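Local coordinates for histidine phosphotransfer protein (Medicago truncatula, PDB 4G78), which probably relays phosphoryl groups, through an active histidine, from cytokinin sensor histidine kinases to B-type response regulators, at residues K95-C98 with G99-N103; Q108-E111 with G112-C116; N129-K132 with Y133-K136. All coordinates share one frame; numbering follows the deposited sequence.

The three contacts follow one another along the chain, in an all-helical histidine phosphotransfer domain. Interaction 1 bridges helix 92-99 and helix 101-106. Interaction 2 is the N-cap and first turns of the long helix 110-145, and interaction 3 is a later part of that helix. Interactions 1 and 2 touch, Thr100 and Phe101 packing on Cys116; the centres of the two interactions lie about 11 Å apart. Interaction 3 is on the other side of the chain's centre, with its centre about 25 Å from that of interaction 1 and about 31 Å from that of interaction 2. Helix 110-145 runs from the neighbourhood of interaction 1, where Arg102 touches His80, the predicted phosphohistidine, to the part that packs on helix 6-20.

Interaction 1 (K95-C98 with G99-N103); sequences KNVC and GTFRN
Val97 and Thr100 meet where helix 92-99 gives way to helix 101-106. The carbonyl oxygen of Val97 takes two bonds from Thr100, and this grip is the tight part of the contact. Thr100 OG1 donates to Val97 O at 2.7 Å, in the carbonyl plane and on a lone pair. Thr100 N donates to Val97 O at 3.0 Å, from 59° above that plane. The hydroxyl turns back to the carbonyl because OG1 sits between the backbone N and the carbonyl carbon, chi1 71°. This puts CG2 anti to the carbonyl carbon, where it lies 3.7 Å from Asn96 O.

Phe101 adds a second close approach. It presents a ring edge to the backbone: its CD2 is 3.5 Å from Cys98 O, which lies near the ring plane. Helix 110-145 covers Val97 and Phe101, and Cys98 packs on Gln82 and Lys83 of helix 72-89.

Other parts are looser. Val97 CG1 is 4.5 Å from Phe101 CE2, a loose apolar contact. Asn96 is exposed. Lys95 NZ donates to Asn96 OD1 within the first segment, and neither side chain comes near 99-103. Several backbone bonds are weak: Gly99 N to Lys95 O and to Asn96 O, and Phe101 N to Cys98 O at 3.5 Å. A water donates to Cys98 O and accepts a weak bond from Arg102 N, so it bridges the break between the helices. Arg102 runs to a salt bridge with Asp76 and also touches His80.

The arrangement is a turn between two consecutive short helices, closed by a threonine hydroxyl and amide on one carbonyl, beside the predicted phosphorylation site of a histidine phosphotransfer domain.

Interaction 2 (Q108-E111 with G112-C116); sequences QNLE and GCVRC
The guanidinium of Arg115 lies over the backbone of the previous turn. Glu111 O and Gly112 CA are both near one of its faces, 3.7 Å and 3.6 Å above the plane, and both are displaced toward the rim. The chain gets there by a bend at chi3 (-76°), which folds the guanidinium back beside the helix. Arg115 CG is 3.3 Å from Glu111 O, and the NH1 end reaches Glu111 CB. The Glu111 chain is extended beyond CG, and its carboxylate stays apart from the guanidinium. Its OE1 is 5.1 Å from Arg115 NH1, so the opposite charges are near but their charged atoms are not in contact.

The second flat group is the amide of Asn109. Its OD1 accepts from Gly112 N at 2.8 Å. The bond is straight at the hydrogen, 169°, but the donor stands above the plane of the amide carbonyl. With CG anti to the backbone N, chi1 -179°, the amide swings forward over the first turn.

Asn109 is therefore the N-cap of helix 110-145. The chain enters it from a Schellman motif, in which Gln108 has positive phi and ends the preceding helix. The backbone of Asn109 joins in too: Cys113 N donates to its O. The cap thus supplies acceptors for two amides of the first turn.

Val114 N and Arg115 N continue the i to i+4 pattern, bonding Leu110 O and Glu111 O. Leu110 and Val114 cross at an angle, with Leu110 CD1 4.0 Å from Val114 CG2. Leu110 also packs on Phe72 of helix 72-89 and Leu65 of helix 41-66. Cys116 reaches Phe104 of helix 101-106.

Interaction 3 (N129-K132 with Y133-K136); sequences NNLK and YLFK
Phe135 lays one face of its ring over the carbonyl oxygen of Leu131, one turn earlier. Leu131 O stands 3.2 Å above the ring plane, offset toward the rim. The same oxygen accepts from Phe135 N at 2.9 Å. The CG of Phe135 is anti to its own carbonyl carbon, chi1 -61°, which carries the ring back along the helix until CE2 is 4.2 Å from Leu131 CB.

Leu131 also meets Leu134, which is modelled in two conformers. In one of them Leu134 CD2 is 4.0 Å from Leu131 CD2.

Tyr133, Leu134 and Lys136 each donate a backbone bond to the residue four before. The polar ends of several side chains look elsewhere. Asn130 ND2 bonds Leu126 O, Lys136 NZ forms a salt bridge with Glu140, and Tyr133 OH is hydrogen-bonded to Lys10 NZ.

Both segments lie within helix 110-145. Leu131 and Phe135 pack on helix 41-66, at Met47. Helix 6-20 brings His14 edge-to-face with the Tyr133 ring. Phe28 of helix 26-32 touches Leu131. In the same conformer, Leu134 also packs on Phe28 and on helix 6-20.

Interaction 1 (K95-C98 with G99-N103)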
ATOM      1  N   LYS A  95      -5.737   0.742  -3.804  1.00  8.66           N
ATOM      2  CA  LYS A  95      -6.163   1.520  -4.961  1.00  9.74           C
ATOM      3  C   LYS A  95      -7.649   1.322  -5.219  1.00 10.06           C
ATOM      4  O   LYS A  95      -8.381   2.293  -5.508  1.00 11.22           O
ATOM      5  CB  LYS A  95      -5.322   1.093  -6.184  1.00 11.51           C
ATOM      6  CG  LYS A  95      -5.870   1.548  -7.508  1.00 15.54           C
ATOM      7  CD  LYS A  95      -5.102   1.001  -8.666  1.00 16.49           C
ATOM      8  CE  LYS A  95      -5.880   0.788  -9.907  1.00 20.60           C
ATOM      9  NZ  LYS A  95      -6.642  -0.487 -10.005  1.00 24.21           N
ATOM     10  N   ASN A  96      -8.100   0.072  -5.150  1.00 10.36           N
ATOM     11  CA  ASN A  96      -9.461  -0.188  -5.527  1.00 11.71           C
ATOM     12  C   ASN A  96     -10.409   0.376  -4.495  1.00 11.60           C
ATOM     13  O   ASN A  96     -11.466   0.925  -4.855  1.00 14.17           O
ATOM     14  CB  ASN A  96      -9.597  -1.661  -5.834  1.00 13.25           C
ATOM     15  CG  ASN A  96      -8.809  -2.053  -7.121  1.00 15.14           C
ATOM     16  OD1 ASN A  96      -8.614  -1.161  -8.030  1.00 18.77           O
ATOM     17  ND2 ASN A  96      -8.398  -3.252  -7.236  1.00 18.41           N
ATOM     18  N   VAL A  97     -10.079   0.382  -3.221  1.00 11.15           N
ATOM     19  CA  VAL A  97     -10.940   1.066  -2.237  1.00 11.77           C
ATOM     20  C   VAL A  97     -11.001   2.541  -2.545  1.00 11.72           C
ATOM     21  O   VAL A  97     -12.074   3.179  -2.370  1.00 12.99           O
ATOM     22  CB  VAL A  97     -10.479   0.856  -0.767  1.00 13.39           C
ATOM     23  CG1 VAL A  97     -11.313   1.660   0.158  1.00 15.49           C
ATOM     24  CG2 VAL A  97     -10.452  -0.603  -0.320  1.00 15.20           C
ATOM     25  N   CYS A  98      -9.915   3.151  -2.934  1.00 11.65           N
ATOM     26  CA  CYS A  98      -9.948   4.577  -3.213  1.00 12.09           C
ATOM     27  C   CYS A  98     -10.963   4.909  -4.267  1.00 12.99           C
ATOM     28  O   CYS A  98     -11.581   5.975  -4.248  1.00 15.22           O
ATOM     29  CB  CYS A  98      -8.566   5.061  -3.650  1.00 13.11           C
ATOM     30  SG  CYS A  98      -7.356   5.058  -2.361  1.00 13.57           S
ATOM     31  N   GLY A  99     -11.194   4.011  -5.231  1.00 15.44           N
ATOM     32  CA  GLY A  99     -12.126   4.290  -6.288  1.00 17.66           C
ATOM     33  C   GLY A  99     -13.566   4.246  -5.826  1.00 17.86           C
ATOM     34  O   GLY A  99     -14.457   4.774  -6.513  1.00 22.45           O
ATOM     35  N   THR A 100     -13.857   3.737  -4.683  1.00 16.86           N
ATOM     36  CA  THR A 100     -15.221   3.688  -4.179  1.00 18.23           C
ATOM     37  C   THR A 100     -15.737   4.987  -3.603  1.00 17.22           C
ATOM     38  O   THR A 100     -16.956   5.081  -3.384  1.00 20.28           O
ATOM     39  CB  THR A 100     -15.396   2.563  -3.214  1.00 18.53           C
ATOM     40  OG1 THR A 100     -14.682   2.863  -1.967  1.00 19.25           O
ATOM     41  CG2 THR A 100     -14.998   1.207  -3.695  1.00 23.70           C
ATOM     42  N   PHE A 101     -14.907   5.989  -3.321  1.00 16.66           N
ATOM     43  CA  PHE A 101     -15.354   7.180  -2.651  1.00 16.28           C
ATOM     44  C   PHE A 101     -16.139   8.063  -3.581  1.00 17.02           C
ATOM     45  O   PHE A 101     -17.082   8.748  -3.099  1.00 18.66           O
ATOM     46  CB  PHE A 101     -14.145   8.027  -2.187  1.00 14.98           C
ATOM     47  CG  PHE A 101     -13.523   7.523  -0.908  1.00 13.27           C
ATOM     48  CD1 PHE A 101     -13.909   8.071   0.296  1.00 14.08           C
ATOM     49  CD2 PHE A 101     -12.577   6.502  -0.952  1.00 14.45           C
ATOM     50  CE1 PHE A 101     -13.259   7.600   1.485  1.00 15.16           C
ATOM     51  CE2 PHE A 101     -11.932   6.107   0.188  1.00 13.57           C
ATOM     52  CZ  PHE A 101     -12.252   6.663   1.371  1.00 13.56           C
ATOM     53  N   ARG A 102     -15.829   8.163  -4.854  1.00 19.77           N
ATOM     54  CA  ARG A 102     -16.358   9.243  -5.702  1.00 20.96           C
ATOM     55  C   ARG A 102     -17.876   9.208  -5.680  1.00 24.37           C
ATOM     56  O   ARG A 102     -18.515  10.255  -5.563  1.00 26.15           O
ATOM     57  CB  ARG A 102     -15.799   9.072  -7.112  1.00 26.42           C
ATOM     58  CG  ARG A 102     -16.002  10.262  -8.041  1.00 38.76           C
ATOM     59  CD  ARG A 102     -14.896  10.286  -9.098  1.00 52.06           C
ATOM     60  NE  ARG A 102     -14.034  11.443  -8.970  1.00 59.20           N
ATOM     61  CZ  ARG A 102     -12.721  11.444  -8.843  1.00 66.17           C
ATOM     62  NH1 ARG A 102     -12.030  10.313  -8.808  1.00 61.91           N
ATOM     63  NH2 ARG A 102     -12.069  12.601  -8.743  1.00 61.33           N
ATOM     64  N   ASN A 103     -18.331   8.005  -5.855  1.00 27.48           N
ATOM     65  CA  ASN A 103     -19.818   7.920  -5.893  1.00 33.52           C
ATOM     66  C   ASN A 103     -20.412   8.565  -4.646  1.00 30.37           C
ATOM     67  O   ASN A 103     -21.415   9.299  -4.729  1.00 31.01           O
ATOM     68  CB  ASN A 103     -20.118   6.419  -6.012  1.00 48.99           C
ATOM     69  CG  ASN A 103     -21.565   6.030  -6.214  1.00 45.59           C
ATOM     70  OD1 ASN A 103     -22.517   6.765  -5.940  1.00 63.62           O
ATOM     71  ND2 ASN A 103     -21.782   4.833  -6.731  1.00 61.90           N
TER
HETATM   72  O   HOH W   1     -13.016   7.806  -5.755  1.00 21.51           O

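Interaction 2 (Q108-E111 with G112-C116)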
ATOM      1  N   GLN A 108     -22.898  13.498  -1.572  1.00 25.81           N
ATOM      2  CA  GLN A 108     -22.818  14.036  -0.266  1.00 27.61           C
ATOM      3  C   GLN A 108     -23.347  13.075   0.763  1.00 28.28           C
ATOM      4  O   GLN A 108     -23.991  13.456   1.700  1.00 30.43           O
ATOM      5  CB  GLN A 108     -23.438  15.426  -0.269  1.00 30.75           C
ATOM      6  CG  GLN A 108     -22.875  16.324  -1.358  1.00 37.44           C
ATOM      7  CD  GLN A 108     -23.382  17.732  -1.283  1.00 43.75           C
ATOM      8  OE1 GLN A 108     -23.448  18.293  -0.255  1.00 53.29           O
ATOM      9  NE2 GLN A 108     -23.686  18.283  -2.392  1.00 65.88           N
ATOM     10  N   ASN A 109     -22.956  11.806   0.612  1.00 26.50           N
ATOM     11  CA  ASN A 109     -23.352  10.742   1.519  1.00 27.81           C
ATOM     12  C   ASN A 109     -22.210  10.459   2.509  1.00 27.26           C
ATOM     13  O   ASN A 109     -21.220   9.764   2.196  1.00 24.84           O
ATOM     14  CB  ASN A 109     -23.662   9.485   0.781  1.00 31.75           C
ATOM     15  CG  ASN A 109     -24.119   8.208   1.462  1.00 30.50           C
ATOM     16  OD1 ASN A 109     -23.906   7.893   2.676  1.00 43.24           O
ATOM     17  ND2 ASN A 109     -24.784   7.302   0.710  1.00 40.06           N
ATOM     18  N   LEU A 110     -22.408  10.873   3.674  1.00 30.18           N
ATOM     19  CA  LEU A 110     -21.395  10.706   4.699  1.00 30.39           C
ATOM     20  C   LEU A 110     -21.257   9.317   5.310  1.00 27.23           C
ATOM     21  O   LEU A 110     -20.154   8.747   5.362  1.00 25.34           O
ATOM     22  CB  LEU A 110     -21.649  11.614   5.888  1.00 30.95           C
ATOM     23  CG  LEU A 110     -20.757  11.575   7.132  1.00 35.62           C
ATOM     24  CD1 LEU A 110     -19.333  11.956   6.905  1.00 45.27           C
ATOM     25  CD2 LEU A 110     -21.442  12.015   8.368  1.00 28.53           C
ATOM     26  N   GLU A 111     -22.282   8.650   5.516  1.00 34.22           N
ATOM     27  CA  GLU A 111     -22.127   7.259   5.995  1.00 34.56           C
ATOM     28  C   GLU A 111     -21.432   6.356   4.982  1.00 27.96           C
ATOM     29  O   GLU A 111     -20.610   5.553   5.367  1.00 26.37           O
ATOM     30  CB  GLU A 111     -23.483   6.802   6.527  1.00 43.23           C
ATOM     31  CG  GLU A 111     -24.015   7.649   7.679  1.00 46.90           C
ATOM     32  CD  GLU A 111     -25.251   7.266   8.425  1.00 50.05           C
ATOM     33  OE1 GLU A 111     -25.276   6.017   8.745  1.00 51.15           O
ATOM     34  OE2 GLU A 111     -26.183   8.012   8.817  1.00 65.29           O
ATOM     35  N   GLY A 112     -21.696   6.516   3.682  1.00 26.07           N
ATOM     36  CA  GLY A 112     -20.885   5.838   2.659  1.00 23.67           C
ATOM     37  C   GLY A 112     -19.410   6.145   2.713  1.00 20.36           C
ATOM     38  O   GLY A 112     -18.546   5.330   2.615  1.00 17.78           O
ATOM     39  N   CYS A 113     -19.137   7.434   2.837  0.68 17.36           N
ATOM     40  CA  CYS A 113     -17.759   7.877   2.925  0.68 16.51           C
ATOM     41  C   CYS A 113     -17.064   7.270   4.158  0.68 14.20           C
ATOM     42  O   CYS A 113     -15.872   6.899   4.075  0.68 12.18           O
ATOM     43  CB  CYS A 113     -17.609   9.388   2.922  0.68 15.53           C
ATOM     44  SG  CYS A 113     -17.953  10.209   1.372  0.68 16.41           S
ATOM     45  N   VAL A 114     -17.779   7.221   5.292  1.00 15.69           N
ATOM     46  CA  VAL A 114     -17.202   6.639   6.506  1.00 15.88           C
ATOM     47  C   VAL A 114     -16.863   5.231   6.237  1.00 15.21           C
ATOM     48  O   VAL A 114     -15.789   4.736   6.611  1.00 15.06           O
ATOM     49  CB  VAL A 114     -18.218   6.814   7.653  1.00 19.59           C
ATOM     50  CG1 VAL A 114     -17.888   5.855   8.755  1.00 27.11           C
ATOM     51  CG2 VAL A 114     -18.288   8.318   8.041  1.00 23.58           C
ATOM     52  N   ARG A 115     -17.800   4.470   5.611  1.00 16.32           N
ATOM     53  CA  ARG A 115     -17.504   3.030   5.317  1.00 16.69           C
ATOM     54  C   ARG A 115     -16.279   2.937   4.462  1.00 13.70           C
ATOM     55  O   ARG A 115     -15.447   2.015   4.631  1.00 14.52           O
ATOM     56  CB  ARG A 115     -18.744   2.442   4.613  1.00 23.24           C
ATOM     57  CG  ARG A 115     -19.948   2.279   5.592  1.00 32.88           C
ATOM     58  CD  ARG A 115     -20.954   1.334   4.921  1.00 42.55           C
ATOM     59  NE  ARG A 115     -21.721   1.930   3.891  1.00 48.47           N
ATOM     60  CZ  ARG A 115     -22.782   2.681   3.952  1.00 48.46           C
ATOM     61  NH1 ARG A 115     -23.350   3.008   5.117  1.00 59.07           N
ATOM     62  NH2 ARG A 115     -23.355   3.150   2.827  1.00 60.22           N
ATOM     63  N   CYS A 116     -16.207   3.730   3.381  1.00 13.91           N
ATOM     64  CA  CYS A 116     -15.079   3.712   2.487  1.00 13.05           C
ATOM     65  C   CYS A 116     -13.770   3.982   3.234  1.00 12.18           C
ATOM     66  O   CYS A 116     -12.740   3.336   3.024  1.00 12.79           O
ATOM     67  CB  CYS A 116     -15.211   4.708   1.326  1.00 14.09           C
ATOM     68  SG  CYS A 116     -16.564   4.360   0.226  1.00 17.75           S
TER

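Interaction 3 (N129-K132 with Y133-K136)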
ATOM      1  N   ASN A 129       1.630  -3.852   6.975  1.00 10.39           N
ATOM      2  CA  ASN A 129       2.159  -4.929   7.846  1.00 11.72           C
ATOM      3  C   ASN A 129       2.708  -6.094   7.001  1.00 10.66           C
ATOM      4  O   ASN A 129       3.782  -6.644   7.346  1.00 11.69           O
ATOM      5  CB  ASN A 129       1.121  -5.383   8.777  1.00 13.31           C
ATOM      6  CG  ASN A 129       0.889  -4.307   9.863  1.00 17.75           C
ATOM      7  OD1 ASN A 129       1.713  -3.437  10.145  1.00 32.06           O
ATOM      8  ND2 ASN A 129      -0.246  -4.427  10.431  1.00 23.65           N
ATOM      9  N   ASN A 130       2.035  -6.441   5.949  1.00  9.92           N
ATOM     10  CA  ASN A 130       2.509  -7.553   5.087  1.00  9.33           C
ATOM     11  C   ASN A 130       3.800  -7.140   4.360  1.00  8.72           C
ATOM     12  O   ASN A 130       4.715  -7.984   4.239  1.00  9.03           O
ATOM     13  CB  ASN A 130       1.431  -8.004   4.156  1.00  9.79           C
ATOM     14  CG  ASN A 130       0.439  -8.964   4.786  1.00 11.92           C
ATOM     15  OD1 ASN A 130       0.817 -10.043   5.202  1.00 12.98           O
ATOM     16  ND2 ASN A 130      -0.787  -8.607   4.926  1.00 25.20           N
ATOM     17  N   LEU A 131       3.915  -5.923   3.864  1.00  8.81           N
ATOM     18  CA  LEU A 131       5.139  -5.479   3.246  1.00  9.26           C
ATOM     19  C   LEU A 131       6.275  -5.396   4.218  1.00  9.37           C
ATOM     20  O   LEU A 131       7.413  -5.763   3.904  1.00  9.85           O
ATOM     21  CB  LEU A 131       4.981  -4.105   2.563  1.00  9.81           C
ATOM     22  CG  LEU A 131       4.213  -4.155   1.254  1.00 10.77           C
ATOM     23  CD1 LEU A 131       3.976  -2.717   0.780  1.00 16.02           C
ATOM     24  CD2 LEU A 131       4.922  -5.028   0.223  1.00 15.16           C
ATOM     25  N   LYS A 132       6.040  -4.919   5.445  1.00 10.30           N
ATOM     26  CA  LYS A 132       7.092  -4.867   6.445  0.53 11.76           C
ATOM     27  C   LYS A 132       7.650  -6.255   6.685  1.00 10.11           C
ATOM     28  O   LYS A 132       8.856  -6.422   6.916  1.00 10.39           O
ATOM     29  CB  LYS A 132       6.580  -4.210   7.738  0.53 13.78           C
ATOM     30  CG  LYS A 132       6.572  -2.681   7.671  0.53 18.25           C
ATOM     31  CD  LYS A 132       6.320  -2.023   9.039  0.53 27.16           C
ATOM     32  CE  LYS A 132       7.484  -1.096   9.371  0.53 34.35           C
ATOM     33  NZ  LYS A 132       6.992   0.288   9.760  0.53 36.86           N
ATOM     34  N   TYR A 133       6.809  -7.270   6.686  1.00  9.94           N
ATOM     35  CA  TYR A 133       7.296  -8.663   6.838  1.00  9.34           C
ATOM     36  C   TYR A 133       8.136  -9.092   5.670  1.00  8.90           C
ATOM     37  O   TYR A 133       9.217  -9.681   5.842  1.00  9.34           O
ATOM     38  CB  TYR A 133       6.093  -9.559   7.081  1.00 10.16           C
ATOM     39  CG  TYR A 133       6.478 -10.997   7.358  1.00  9.39           C
ATOM     40  CD1 TYR A 133       7.370 -11.319   8.398  1.00 10.25           C
ATOM     41  CD2 TYR A 133       5.957 -12.050   6.651  1.00 11.24           C
ATOM     42  CE1 TYR A 133       7.711 -12.636   8.644  1.00 10.59           C
ATOM     43  CE2 TYR A 133       6.296 -13.356   6.952  1.00 11.54           C
ATOM     44  CZ  TYR A 133       7.195 -13.637   7.959  1.00 10.05           C
ATOM     45  OH  TYR A 133       7.495 -14.952   8.207  1.00 11.77           O
ATOM     46  N   LEU A 134       7.707  -8.762   4.449  1.00  9.17           N
ATOM     47  CA  LEU A 134       8.479  -9.042   3.241  0.71  9.26           C
ATOM     48  C   LEU A 134       9.890  -8.448   3.411  1.00  9.02           C
ATOM     49  O   LEU A 134      10.904  -9.110   3.161  1.00  9.84           O
ATOM     50  CB  LEU A 134       7.626  -8.514   2.064  0.71 10.15           C
ATOM     51  CG  LEU A 134       8.127  -8.938   0.673  0.71 11.28           C
ATOM     52  CD1 LEU A 134       8.353 -10.327   0.487  0.71 29.28           C
ATOM     53  CD2 LEU A 134       7.169  -8.340  -0.311  0.71 25.68           C
ATOM     54  N   PHE A 135       9.940  -7.180   3.798  1.00  9.24           N
ATOM     55  CA  PHE A 135      11.203  -6.487   3.888  1.00  9.88           C
ATOM     56  C   PHE A 135      12.070  -7.029   5.019  1.00  9.55           C
ATOM     57  O   PHE A 135      13.297  -7.099   4.893  1.00 10.86           O
ATOM     58  CB  PHE A 135      10.951  -4.985   4.075  1.00 10.92           C
ATOM     59  CG  PHE A 135      10.182  -4.337   2.937  1.00 11.60           C
ATOM     60  CD1 PHE A 135      10.178  -4.842   1.651  1.00 12.75           C
ATOM     61  CD2 PHE A 135       9.482  -3.157   3.201  1.00 14.60           C
ATOM     62  CE1 PHE A 135       9.524  -4.201   0.602  1.00 15.90           C
ATOM     63  CE2 PHE A 135       8.806  -2.506   2.143  1.00 15.85           C
ATOM     64  CZ  PHE A 135       8.833  -3.050   0.880  1.00 16.76           C
ATOM     65  N   LYS A 136      11.437  -7.462   6.132  1.00  9.69           N
ATOM     66  CA  LYS A 136      12.198  -8.090   7.226  1.00  9.91           C
ATOM     67  C   LYS A 136      12.927  -9.314   6.713  1.00  9.15           C
ATOM     68  O   LYS A 136      14.114  -9.516   6.991  1.00  9.70           O
ATOM     69  CB  LYS A 136      11.204  -8.488   8.361  1.00 11.71           C
ATOM     70  CG  LYS A 136      11.896  -9.228   9.562  1.00 12.28           C
ATOM     71  CD  LYS A 136      10.832  -9.677  10.584  1.00 12.81           C
ATOM     72  CE  LYS A 136      11.359 -10.199  11.853  1.00 13.97           C
ATOM     73  NZ  LYS A 136      11.928 -11.529  11.789  1.00 12.10           N
TER